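Local coordinates for sperm-specific class P protein 34 (Caenorhabditis elegans, PDB 1M1S) that is of unknown function but belongs to the major sperm protein family, whose best-known members assemble into the filaments that drive crawling of nematode sperm, at residues 46-58 against 67-80. Sequence-based numbering, arbitrary orientation.
Sequences SNNEHYRVRPVYG and KLDINRLPGPPKED
Y51 and R72 face each other as a non-hydrogen-bonded pair in the antiparallel hairpin of strands 51-60 and 65-72, part of the immunoglobulin-like beta sandwich of the major sperm protein domain. R72 starts with CG anti to its own N and bends at chi2 (72°), which lays CD 3.7 Å from CE2 of Y51 and brings the guanidinium edge to CE1. The two planes stand 65° apart. One guanidinium face meets CB of H50, R72 NH1 lying 3.3 Å from it; imidazole and guanidinium run side by side, their planes 30° apart. R72 NH2 bonds P76 O and NE reaches A22 O; the arginine thus ties the hairpin end to two loops. Next to the Y51-R72 pair, L73 N donates to H50 O at 2.7 Å. Further along, V53 spreads its methyls over two neighbours: CG1 lies 3.5 Å from CD1 of L68, and CG2 packs tightly against CG2 of I70. I82 and V43 close around this apolar cluster. On the face of R52 and R54, the N71 side chain runs beside that of R52, and K67 NZ bridges to the syn lone pair of D69 OD2. Beyond the loop 73-78, D80 accepts from S46 OG through OD1, on the anti side and somewhat out of the carboxylate plane. Its OD2 lies in plane at the Y51 ring edge, and a water sits 2.8 Å from D80 OD2 and 2.9 Å from Y51 OH.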
loop_
_atom_site.group_PDB
_atom_site.type_symbol
_atom_site.label_atom_id
_atom_site.label_comp_id
_atom_site.label_asym_id
_atom_site.label_seq_id
_atom_site.Cartn_x
_atom_site.Cartn_y
_atom_site.Cartn_z
ATOM N N SER A 46 6.035 -0.839 8.681
ATOM C CA SER A 46 6.461 -0.956 10.074
ATOM C C SER A 46 7.770 -1.701 10.199
ATOM O O SER A 46 8.627 -1.363 11.008
ATOM C CB SER A 46 5.412 -1.719 10.881
ATOM O OG SER A 46 5.511 -3.103 10.617
ATOM N N ASN A 47 7.935 -2.701 9.354
ATOM C CA ASN A 47 9.128 -3.505 9.420
ATOM C C ASN A 47 9.872 -3.603 8.116
ATOM O O ASN A 47 9.700 -4.549 7.339
ATOM C CB ASN A 47 8.772 -4.893 9.923
ATOM C CG ASN A 47 9.984 -5.753 10.173
ATOM O OD1 ASN A 47 11.128 -5.340 9.994
ATOM N ND2 ASN A 47 9.735 -6.978 10.539
ATOM N N ASN A 48 10.736 -2.632 7.895
ATOM C CA ASN A 48 11.537 -2.619 6.704
ATOM C C ASN A 48 12.766 -3.503 6.881
ATOM O O ASN A 48 13.876 -3.103 6.561
ATOM C CB ASN A 48 11.916 -1.186 6.430
ATOM C CG ASN A 48 11.185 -0.646 5.281
ATOM O OD1 ASN A 48 11.303 -1.161 4.175
ATOM N ND2 ASN A 48 10.403 0.379 5.506
ATOM N N GLU A 49 12.549 -4.730 7.351
ATOM C CA GLU A 49 13.646 -5.650 7.616
ATOM C C GLU A 49 13.313 -7.136 7.507
ATOM O O GLU A 49 14.209 -7.968 7.606
ATOM C CB GLU A 49 14.233 -5.337 8.988
ATOM C CG GLU A 49 15.400 -6.197 9.439
ATOM C CD GLU A 49 15.417 -6.310 10.948
ATOM O OE1 GLU A 49 14.941 -5.353 11.600
ATOM O OE2 GLU A 49 15.858 -7.348 11.486
ATOM N N HIS A 50 12.030 -7.470 7.407
ATOM C CA HIS A 50 11.589 -8.857 7.217
ATOM C C HIS A 50 10.625 -8.721 6.051
ATOM O O HIS A 50 10.262 -9.687 5.399
ATOM C CB HIS A 50 10.823 -9.423 8.410
ATOM C CG HIS A 50 11.590 -9.434 9.698
ATOM N ND1 HIS A 50 12.778 -10.143 9.855
ATOM C CD2 HIS A 50 11.368 -8.809 10.855
ATOM C CE1 HIS A 50 13.243 -9.907 11.065
ATOM N NE2 HIS A 50 12.415 -9.108 11.704
ATOM N N TYR A 51 10.205 -7.487 5.802
ATOM C CA TYR A 51 9.293 -7.185 4.718
ATOM C C TYR A 51 9.905 -6.236 3.696
ATOM O O TYR A 51 10.664 -5.333 4.044
ATOM C CB TYR A 51 8.010 -6.595 5.291
ATOM C CG TYR A 51 7.214 -7.614 6.062
ATOM C CD1 TYR A 51 7.195 -7.625 7.459
ATOM C CD2 TYR A 51 6.481 -8.589 5.389
ATOM C CE1 TYR A 51 6.465 -8.594 8.160
ATOM C CE2 TYR A 51 5.759 -9.549 6.081
ATOM C CZ TYR A 51 5.751 -9.548 7.459
ATOM O OH TYR A 51 5.046 -10.524 8.109
ATOM N N ARG A 52 9.600 -6.491 2.431
ATOM C CA ARG A 52 10.061 -5.693 1.311
ATOM C C ARG A 52 8.834 -5.447 0.452
ATOM O O ARG A 52 8.410 -6.308 -0.322
ATOM C CB ARG A 52 11.117 -6.460 0.535
ATOM C CG ARG A 52 11.389 -5.955 -0.878
ATOM C CD ARG A 52 12.413 -6.876 -1.556
ATOM N NE ARG A 52 12.141 -7.180 -2.967
ATOM C CZ ARG A 52 12.432 -8.346 -3.551
ATOM N NH1 ARG A 52 13.002 -9.321 -2.851
ATOM N NH2 ARG A 52 12.157 -8.536 -4.836
ATOM N N VAL A 53 8.245 -4.270 0.646
ATOM C CA VAL A 53 7.051 -3.851 -0.080
ATOM C C VAL A 53 7.398 -2.949 -1.298
ATOM O O VAL A 53 8.347 -2.155 -1.259
ATOM C CB VAL A 53 6.034 -3.227 0.900
ATOM C CG1 VAL A 53 4.690 -3.038 0.253
ATOM C CG2 VAL A 53 5.892 -4.114 2.083
ATOM N N ARG A 54 6.685 -3.147 -2.407
ATOM C CA ARG A 54 6.928 -2.404 -3.652
ATOM C C ARG A 54 5.620 -2.161 -4.398
ATOM O O ARG A 54 4.815 -3.073 -4.549
ATOM C CB ARG A 54 7.870 -3.193 -4.582
ATOM C CG ARG A 54 9.180 -3.634 -3.975
ATOM C CD ARG A 54 10.211 -3.923 -5.036
ATOM N NE ARG A 54 11.483 -4.349 -4.451
ATOM C CZ ARG A 54 12.225 -3.621 -3.621
ATOM N NH1 ARG A 54 11.833 -2.408 -3.253
ATOM N NH2 ARG A 54 13.359 -4.119 -3.147
ATOM N N PRO A 55 5.382 -0.930 -4.923
ATOM C CA PRO A 55 6.208 0.290 -4.879
ATOM C C PRO A 55 5.987 0.967 -3.540
ATOM O O PRO A 55 5.344 0.395 -2.672
ATOM C CB PRO A 55 5.608 1.124 -6.025
ATOM C CG PRO A 55 4.434 0.337 -6.574
ATOM C CD PRO A 55 4.084 -0.658 -5.525
ATOM N N VAL A 56 6.566 2.144 -3.330
ATOM C CA VAL A 56 6.344 2.858 -2.078
ATOM C C VAL A 56 5.294 3.911 -2.387
ATOM O O VAL A 56 4.344 4.109 -1.628
ATOM C CB VAL A 56 7.609 3.527 -1.550
ATOM C CG1 VAL A 56 7.299 4.266 -0.262
ATOM C CG2 VAL A 56 8.668 2.491 -1.313
ATOM N N TYR A 57 5.481 4.562 -3.530
ATOM C CA TYR A 57 4.568 5.576 -4.039
ATOM C C TYR A 57 3.949 5.079 -5.334
ATOM O O TYR A 57 4.433 4.116 -5.924
ATOM C CB TYR A 57 5.318 6.874 -4.291
ATOM C CG TYR A 57 5.651 7.600 -3.009
ATOM C CD1 TYR A 57 6.823 7.323 -2.308
ATOM C CD2 TYR A 57 4.765 8.544 -2.464
ATOM C CE1 TYR A 57 7.099 7.953 -1.104
ATOM C CE2 TYR A 57 5.041 9.177 -1.253
ATOM C CZ TYR A 57 6.210 8.874 -0.584
ATOM O OH TYR A 57 6.497 9.463 0.621
ATOM N N GLY A 58 2.853 5.690 -5.767
ATOM C CA GLY A 58 2.247 5.252 -7.020
ATOM C C GLY A 58 0.855 5.766 -7.315
ATOM O O GLY A 58 0.143 6.194 -6.403
ATOM N N LYS A 67 -0.943 -2.715 -8.507
ATOM C CA LYS A 67 -0.455 -3.759 -7.585
ATOM C C LYS A 67 0.564 -3.429 -6.550
ATOM O O LYS A 67 1.408 -2.567 -6.750
ATOM C CB LYS A 67 -0.108 -5.049 -8.307
ATOM C CG LYS A 67 1.123 -5.018 -9.134
ATOM C CD LYS A 67 1.842 -6.331 -9.003
ATOM C CE LYS A 67 2.982 -6.440 -9.984
ATOM N NZ LYS A 67 3.752 -7.676 -9.682
ATOM N N LEU A 68 0.484 -4.171 -5.461
ATOM C CA LEU A 68 1.410 -3.969 -4.388
ATOM C C LEU A 68 2.144 -5.270 -4.124
ATOM O O LEU A 68 1.515 -6.312 -4.006
ATOM C CB LEU A 68 0.649 -3.536 -3.101
ATOM C CG LEU A 68 1.434 -3.117 -1.862
ATOM C CD1 LEU A 68 2.379 -1.951 -2.184
ATOM C CD2 LEU A 68 0.458 -2.730 -0.752
ATOM N N ASP A 69 3.479 -5.176 -4.079
ATOM C CA ASP A 69 4.351 -6.307 -3.828
ATOM C C ASP A 69 5.016 -6.254 -2.446
ATOM O O ASP A 69 5.884 -5.401 -2.243
ATOM C CB ASP A 69 5.388 -6.451 -4.934
ATOM C CG ASP A 69 4.808 -6.787 -6.258
ATOM O OD1 ASP A 69 3.582 -7.090 -6.224
ATOM O OD2 ASP A 69 5.512 -6.776 -7.278
ATOM N N ILE A 70 4.566 -7.091 -1.503
ATOM C CA ILE A 70 5.116 -7.212 -0.136
ATOM C C ILE A 70 5.929 -8.519 -0.157
ATOM O O ILE A 70 5.411 -9.517 -0.642
ATOM C CB ILE A 70 3.959 -7.294 0.906
ATOM C CG1 ILE A 70 2.965 -6.215 0.625
ATOM C CG2 ILE A 70 4.471 -7.296 2.292
ATOM C CD1 ILE A 70 1.680 -6.255 1.438
ATOM N N ASN A 71 7.166 -8.537 0.344
ATOM C CA ASN A 71 7.935 -9.773 0.297
ATOM C C ASN A 71 8.496 -10.117 1.668
ATOM O O ASN A 71 9.312 -9.376 2.225
ATOM C CB ASN A 71 9.029 -9.694 -0.764
ATOM C CG ASN A 71 9.755 -11.016 -0.973
ATOM O OD1 ASN A 71 9.130 -12.079 -0.971
ATOM N ND2 ASN A 71 11.090 -10.961 -1.079
ATOM N N ARG A 72 8.040 -11.242 2.223
ATOM C CA ARG A 72 8.515 -11.699 3.519
ATOM C C ARG A 72 9.845 -12.422 3.362
ATOM O O ARG A 72 10.045 -13.237 2.448
ATOM C CB ARG A 72 7.480 -12.611 4.219
ATOM C CG ARG A 72 7.932 -13.293 5.522
ATOM C CD ARG A 72 8.071 -12.334 6.722
ATOM N NE ARG A 72 8.751 -12.979 7.852
ATOM C CZ ARG A 72 8.842 -12.470 9.085
ATOM N NH1 ARG A 72 8.297 -11.288 9.378
ATOM N NH2 ARG A 72 9.433 -13.167 10.053
ATOM N N LEU A 73 10.766 -12.024 4.233
ATOM C CA LEU A 73 12.122 -12.552 4.299
ATOM C C LEU A 73 12.280 -13.279 5.638
ATOM O O LEU A 73 11.495 -13.064 6.567
ATOM C CB LEU A 73 13.107 -11.382 4.244
ATOM C CG LEU A 73 12.961 -10.477 3.023
ATOM C CD1 LEU A 73 13.366 -9.058 3.364
ATOM C CD2 LEU A 73 13.748 -11.047 1.846
ATOM N N PRO A 74 13.279 -14.170 5.748
ATOM C CA PRO A 74 13.482 -14.887 7.014
ATOM C C PRO A 74 13.546 -13.965 8.252
ATOM O O PRO A 74 14.258 -12.954 8.267
ATOM C CB PRO A 74 14.821 -15.598 6.798
ATOM C CG PRO A 74 14.961 -15.758 5.327
ATOM C CD PRO A 74 14.113 -14.715 4.657
ATOM N N GLY A 75 12.717 -14.260 9.245
ATOM C CA GLY A 75 12.721 -13.475 10.470
ATOM C C GLY A 75 11.858 -14.117 11.542
ATOM O O GLY A 75 11.377 -15.233 11.343
ATOM N N PRO A 76 11.616 -13.435 12.677
ATOM C CA PRO A 76 10.800 -13.953 13.778
ATOM C C PRO A 76 9.314 -13.930 13.512
ATOM O O PRO A 76 8.828 -13.067 12.783
ATOM C CB PRO A 76 11.095 -12.962 14.897
ATOM C CG PRO A 76 11.283 -11.682 14.174
ATOM C CD PRO A 76 12.152 -12.109 13.018
ATOM N N PRO A 77 8.572 -14.878 14.100
ATOM C CA PRO A 77 7.120 -14.910 13.912
ATOM C C PRO A 77 6.420 -13.807 14.730
ATOM O O PRO A 77 6.245 -13.930 15.948
ATOM C CB PRO A 77 6.730 -16.302 14.436
ATOM C CG PRO A 77 7.795 -16.608 15.417
ATOM C CD PRO A 77 9.028 -16.148 14.678
ATOM N N LYS A 78 6.058 -12.716 14.062
ATOM C CA LYS A 78 5.352 -11.615 14.704
ATOM C C LYS A 78 4.418 -10.944 13.712
ATOM O O LYS A 78 4.342 -11.320 12.551
ATOM C CB LYS A 78 6.323 -10.581 15.285
ATOM C CG LYS A 78 7.068 -9.770 14.268
ATOM C CD LYS A 78 7.979 -8.767 14.947
ATOM C CE LYS A 78 7.401 -7.341 14.965
ATOM N NZ LYS A 78 6.180 -7.131 15.791
ATOM N N GLU A 79 3.698 -9.949 14.190
ATOM C CA GLU A 79 2.785 -9.214 13.360
ATOM C C GLU A 79 3.342 -7.810 13.119
ATOM O O GLU A 79 4.015 -7.230 13.994
ATOM C CB GLU A 79 1.414 -9.194 14.030
ATOM C CG GLU A 79 0.840 -10.609 14.173
ATOM C CD GLU A 79 -0.556 -10.668 14.778
ATOM O OE1 GLU A 79 -1.172 -9.601 15.033
ATOM O OE2 GLU A 79 -1.034 -11.803 15.008
ATOM N N ASP A 80 3.114 -7.307 11.904
ATOM C CA ASP A 80 3.551 -5.973 11.491
ATOM C C ASP A 80 2.468 -5.357 10.625
ATOM O O ASP A 80 1.474 -6.015 10.325
ATOM C CB ASP A 80 4.856 -6.075 10.716
ATOM C CG ASP A 80 6.034 -6.289 11.616
ATOM O OD1 ASP A 80 6.422 -5.328 12.295
ATOM O OD2 ASP A 80 6.554 -7.416 11.666
HETATM O O HOH W 1 5.281 -9.783 10.851
#